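PP1b (PDB 6JDR) probably hydrolyses ATP to unwind RNA and DNA duplexes with 5' to 3' polarity, as the helicase part (nsp10) of the replicase polyprotein. Local coordinates at residues R312-T318 with E325-I331; P319-D323 with P347-L352. The protein carries 1 engineered substitution. All coordinates share one frame. Numbering follows the deposited sequence.

Interaction 1 of 2, residues R312-T318 with E325-I331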
# COMPACT_ATOMS: atom_id res chain seq x y z
N ARG A 312 -39.72 17.30 -1.92
CA ARG A 312 -39.24 18.59 -1.45
C ARG A 312 -38.44 18.47 -0.14
O ARG A 312 -38.73 19.17 0.83
CB ARG A 312 -40.42 19.54 -1.24
CG ARG A 312 -41.28 19.78 -2.47
CD ARG A 312 -40.61 20.72 -3.46
NE ARG A 312 -41.56 21.21 -4.46
CZ ARG A 312 -42.45 22.18 -4.26
NH1 ARG A 312 -42.54 22.79 -3.07
NH2 ARG A 312 -43.26 22.55 -5.24
N TYR A 313 -37.44 17.59 -0.12
CA TYR A 313 -36.60 17.42 1.06
C TYR A 313 -35.34 18.28 0.98
O TYR A 313 -34.58 18.18 0.02
CB TYR A 313 -36.21 15.95 1.24
CG TYR A 313 -37.37 15.01 1.55
CD1 TYR A 313 -38.43 15.40 2.36
CD2 TYR A 313 -37.38 13.71 1.05
CE1 TYR A 313 -39.48 14.54 2.64
CE2 TYR A 313 -38.41 12.84 1.34
CZ TYR A 313 -39.46 13.26 2.13
OH TYR A 313 -40.50 12.40 2.42
N GLY A 314 -35.13 19.11 2.00
CA GLY A 314 -33.97 20.00 2.04
C GLY A 314 -34.03 21.04 0.95
O GLY A 314 -35.12 21.43 0.52
N GLN A 315 -32.87 21.49 0.49
CA GLN A 315 -32.80 22.42 -0.64
C GLN A 315 -32.98 21.66 -1.94
O GLN A 315 -32.28 20.68 -2.20
CB GLN A 315 -31.45 23.15 -0.65
CG GLN A 315 -31.27 24.13 -1.80
CD GLN A 315 -32.33 25.21 -1.82
OE1 GLN A 315 -32.42 26.02 -0.91
NE2 GLN A 315 -33.16 25.22 -2.87
N VAL A 316 -33.93 22.11 -2.77
CA VAL A 316 -34.15 21.51 -4.08
C VAL A 316 -33.21 22.13 -5.10
O VAL A 316 -33.06 23.35 -5.15
CB VAL A 316 -35.61 21.68 -4.55
CG1 VAL A 316 -35.80 21.14 -5.96
CG2 VAL A 316 -36.56 20.99 -3.58
N LEU A 317 -32.59 21.27 -5.92
CA LEU A 317 -31.69 21.70 -6.97
C LEU A 317 -32.18 21.17 -8.30
O LEU A 317 -32.69 20.06 -8.37
CB LEU A 317 -30.28 21.17 -6.71
CG LEU A 317 -29.59 21.62 -5.42
CD1 LEU A 317 -28.21 20.98 -5.31
CD2 LEU A 317 -29.48 23.14 -5.37
N THR A 318 -32.01 21.97 -9.36
CA THR A 318 -32.43 21.56 -10.70
C THR A 318 -31.61 22.31 -11.75
O THR A 318 -31.27 23.47 -11.56
CB THR A 318 -33.94 21.79 -10.91
OG1 THR A 318 -34.34 21.27 -12.19
CG2 THR A 318 -34.30 23.27 -10.81
N GLU A 325 -39.44 25.41 -8.58
CA GLU A 325 -40.72 25.58 -7.88
C GLU A 325 -40.44 25.94 -6.43
O GLU A 325 -39.43 25.52 -5.87
CB GLU A 325 -41.53 24.28 -7.93
CG GLU A 325 -41.76 23.74 -9.34
CD GLU A 325 -42.48 22.41 -9.35
OE1 GLU A 325 -42.82 21.89 -8.27
OE2 GLU A 325 -42.71 21.88 -10.46
N ASP A 326 -41.34 26.72 -5.83
CA ASP A 326 -41.20 27.11 -4.43
C ASP A 326 -39.83 27.79 -4.21
O ASP A 326 -39.51 28.73 -4.94
CB ASP A 326 -41.43 25.88 -3.53
CG ASP A 326 -41.71 26.25 -2.08
OD1 ASP A 326 -41.25 27.32 -1.62
OD2 ASP A 326 -42.39 25.45 -1.39
N SER A 327 -39.03 27.31 -3.26
CA SER A 327 -37.75 27.93 -2.94
C SER A 327 -36.56 27.16 -3.55
O SER A 327 -35.46 27.17 -3.01
CB SER A 327 -37.59 28.01 -1.42
OG SER A 327 -37.66 26.72 -0.83
N ALA A 328 -36.80 26.50 -4.68
CA ALA A 328 -35.75 25.75 -5.37
C ALA A 328 -34.81 26.70 -6.11
O ALA A 328 -35.21 27.80 -6.49
CB ALA A 328 -36.36 24.76 -6.35
N ILE A 329 -33.58 26.25 -6.32
CA ILE A 329 -32.57 27.03 -7.04
C ILE A 329 -31.89 26.18 -8.11
O ILE A 329 -31.98 24.95 -8.08
CB ILE A 329 -31.49 27.58 -6.08
CG1 ILE A 329 -30.80 26.44 -5.32
CG2 ILE A 329 -32.12 28.58 -5.12
CD1 ILE A 329 -29.63 26.89 -4.48
N THR A 330 -31.21 26.83 -9.04
CA THR A 330 -30.42 26.11 -10.03
C THR A 330 -29.18 25.52 -9.38
O THR A 330 -28.76 25.94 -8.30
CB THR A 330 -29.97 27.01 -11.20
OG1 THR A 330 -29.20 28.11 -10.70
CG2 THR A 330 -31.17 27.52 -11.98
N ILE A 331 -28.58 24.55 -10.07
CA ILE A 331 -27.33 23.96 -9.63
C ILE A 331 -26.21 24.99 -9.75
O ILE A 331 -25.30 25.02 -8.92
CB ILE A 331 -27.00 22.69 -10.45
CG1 ILE A 331 -28.05 21.61 -10.20
CG2 ILE A 331 -25.62 22.17 -10.08
CD1 ILE A 331 -28.12 20.56 -11.29

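Interaction 2 of 2, residues P319-D323 with P347-L352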
# COMPACT_ATOMS: atom_id res chain seq x y z
N PRO A 319 -31.27 21.64 -12.87
CA PRO A 319 -30.47 22.32 -13.88
C PRO A 319 -31.06 23.66 -14.35
O PRO A 319 -30.38 24.69 -14.28
CB PRO A 319 -30.45 21.32 -15.04
CG PRO A 319 -30.62 19.99 -14.40
CD PRO A 319 -31.42 20.20 -13.15
N TYR A 320 -32.32 23.63 -14.80
CA TYR A 320 -32.93 24.77 -15.49
C TYR A 320 -33.84 25.61 -14.59
O TYR A 320 -34.56 25.07 -13.75
CB TYR A 320 -33.74 24.28 -16.68
CG TYR A 320 -32.97 23.47 -17.71
CD1 TYR A 320 -31.66 23.81 -18.07
CD2 TYR A 320 -33.57 22.40 -18.36
CE1 TYR A 320 -30.97 23.08 -19.02
CE2 TYR A 320 -32.89 21.67 -19.32
CZ TYR A 320 -31.59 22.01 -19.65
OH TYR A 320 -30.92 21.28 -20.60
N HIS A 321 -33.82 26.93 -14.80
CA HIS A 321 -34.74 27.84 -14.11
C HIS A 321 -36.21 27.49 -14.36
O HIS A 321 -37.04 27.62 -13.46
CB HIS A 321 -34.50 29.29 -14.55
CG HIS A 321 -33.28 29.92 -13.96
ND1 HIS A 321 -32.16 30.22 -14.72
CD2 HIS A 321 -32.99 30.33 -12.70
CE1 HIS A 321 -31.24 30.77 -13.94
NE2 HIS A 321 -31.72 30.85 -12.72
N ARG A 322 -36.52 27.04 -15.57
CA ARG A 322 -37.88 26.65 -15.95
C ARG A 322 -38.52 25.64 -15.00
O ARG A 322 -39.74 25.63 -14.82
CB ARG A 322 -37.89 26.06 -17.36
CG ARG A 322 -39.29 25.82 -17.93
CD ARG A 322 -39.46 24.39 -18.45
NE ARG A 322 -39.14 24.27 -19.87
CZ ARG A 322 -38.86 23.13 -20.50
NH1 ARG A 322 -38.83 21.97 -19.84
NH2 ARG A 322 -38.60 23.15 -21.80
N ASP A 323 -37.71 24.77 -14.39
CA ASP A 323 -38.22 23.70 -13.55
C ASP A 323 -38.17 24.03 -12.05
O ASP A 323 -38.47 23.18 -11.22
CB ASP A 323 -37.47 22.41 -13.85
CG ASP A 323 -37.50 22.06 -15.34
OD1 ASP A 323 -38.56 22.25 -15.97
OD2 ASP A 323 -36.47 21.61 -15.87
N PRO A 347 -36.44 16.80 -13.96
CA PRO A 347 -37.60 16.51 -14.80
C PRO A 347 -37.33 16.54 -16.31
O PRO A 347 -38.03 15.86 -17.06
CB PRO A 347 -38.59 17.62 -14.43
CG PRO A 347 -37.74 18.73 -13.92
CD PRO A 347 -36.60 18.06 -13.22
N THR A 348 -36.34 17.31 -16.75
CA THR A 348 -36.12 17.54 -18.18
C THR A 348 -34.98 16.68 -18.72
O THR A 348 -33.89 16.63 -18.14
CB THR A 348 -35.83 19.02 -18.45
OG1 THR A 348 -36.88 19.82 -17.89
CG2 THR A 348 -35.73 19.30 -19.95
N LYS A 349 -35.22 16.02 -19.85
CA LYS A 349 -34.28 15.06 -20.43
C LYS A 349 -33.06 15.77 -21.02
O LYS A 349 -33.18 16.87 -21.58
CB LYS A 349 -34.97 14.22 -21.51
CG LYS A 349 -34.24 12.93 -21.84
CD LYS A 349 -34.69 12.35 -23.17
CE LYS A 349 -33.91 11.09 -23.51
NZ LYS A 349 -33.95 10.76 -24.96
N ASP A 350 -31.89 15.13 -20.91
CA ASP A 350 -30.62 15.66 -21.39
C ASP A 350 -30.28 17.03 -20.79
O ASP A 350 -29.74 17.90 -21.47
CB ASP A 350 -30.61 15.74 -22.93
CG ASP A 350 -30.79 14.38 -23.59
OD1 ASP A 350 -30.14 13.41 -23.15
OD2 ASP A 350 -31.58 14.28 -24.55
N SER A 351 -30.57 17.20 -19.50
CA SER A 351 -30.37 18.48 -18.81
C SER A 351 -29.15 18.48 -17.88
O SER A 351 -28.94 19.45 -17.16
CB SER A 351 -31.61 18.84 -18.00
OG SER A 351 -31.82 17.93 -16.94
N LEU A 352 -28.36 17.41 -17.92
CA LEU A 352 -27.32 17.21 -16.91
C LEU A 352 -25.98 16.83 -17.53
O LEU A 352 -25.90 15.86 -18.28
CB LEU A 352 -27.76 16.12 -15.95
CG LEU A 352 -27.06 16.00 -14.60
CD1 LEU A 352 -27.26 17.25 -13.76
CD2 LEU A 352 -27.58 14.77 -13.87

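Interaction 1 of 2, residues R312-T318 with E325-I331
This contact is the edge of the parallel five-stranded sheet in the second RecA-like half of a superfamily 1 helicase core. Strand 315-318 lies next to the short, weakly bonded strand at about 329-330, which is outermost in the sheet. The pairing is parallel and short. I329 N gives a hydrogen bond to V316 O (3.2 Å). T318 N returns one to I329 O (3.2 Å). I329 thus bonds on both sides of L317, as parallel strands do. The L317 and I329 side chains lie on the same face of the sheet, and L317 CD2 meets I329 CG1 at 3.6 Å. Beyond this pair the strands loosen. I331 N still reaches T318 O at 3.3 Å, but the bond is bent. T330 CA makes a CA-H...O contact with T318 O at 3.2 Å.

Ahead of the strand, a type II' turn runs from E325 to A328, closed by A328 N to E325 O (3.0 Å). Q315 ties this turn to the sheet. Q315 NE2 donates to S327 O (3.0 Å) and also to V316 O in its own strand (3.0 Å). V316 CB packs on A328 CB at 3.6 Å. On its other side, strand 315-318 bonds to strand 342-345, and the T318 hydroxyl is bonded to H345 O.

At the R312 end the contact is charged. The R312 guanidinium bridges two acids of the turn. R312 NH2 forms a salt bridge with E325 OE1 at 3.1 Å, near the guanidinium plane, while R312 NH1 forms one with D326 OD2 at 3.1 Å.

Interaction 2 of 2, residues P319-D323 with P347-L352
T348 and D323 form the one hydrogen bond between these two loops. With chi1 near -54° (m) in both residues, T348 OG1 donates to D323 OD2 at 2.7 Å. The D323 carboxylate also lies against a proline ring: D323 CG is 3.6 Å from P347 CG. R322 has a t chi1 but bends at chi2 and chi3, and R322 NH1 comes to 3.5 Å from T348 OG1. R322 NH1 makes a long salt bridge with D323 OD1 (3.9 Å).

Y320 also takes an m chi1, which lays its ring along the facing loop. T348 CG2 meets the ring edge, 3.8 Å from Y320 CE2. S351 CB is 3.4 Å from Y320 CE2. S351 has a p chi1, and S351 OG donates to T348 O at 2.7 Å inside the type II turn T348-S351. P319 packs beside it, with P319 CB 3.2 Å from S351 O and P319 CG 3.5 Å from S351 OG. Outside the two loops, the Q376 side chain is hydrogen-bonded to T348 O and S351 N.

Both loops follow neighbouring parallel strands, 315-318 and 342-345. Loops meeting at the C-terminal ends of parallel strands are typical of the RecA-like alpha/beta fold of helicases.

In the fold
Interactions 1 and 2 are neighbours, with centres about 12 Å apart. Their segments alternate along the chain: strand 315-318 runs straight into loop 319-323, which leads back to 325-331. They touch directly. T330 CG2 packs on H321 CD2 at 3.4 Å, and I331 CD1 reaches P319 N at 3.7 Å. T318 OG1 lies 3.7 Å from D323 CB. Interaction 1 adds the edge strand; interaction 2 joins the loops beyond strands 315-318 and 342-345. Both lie in the helicase core, about 42 and 43 Å between their centres and that of the chain. Both are far from the zinc ions.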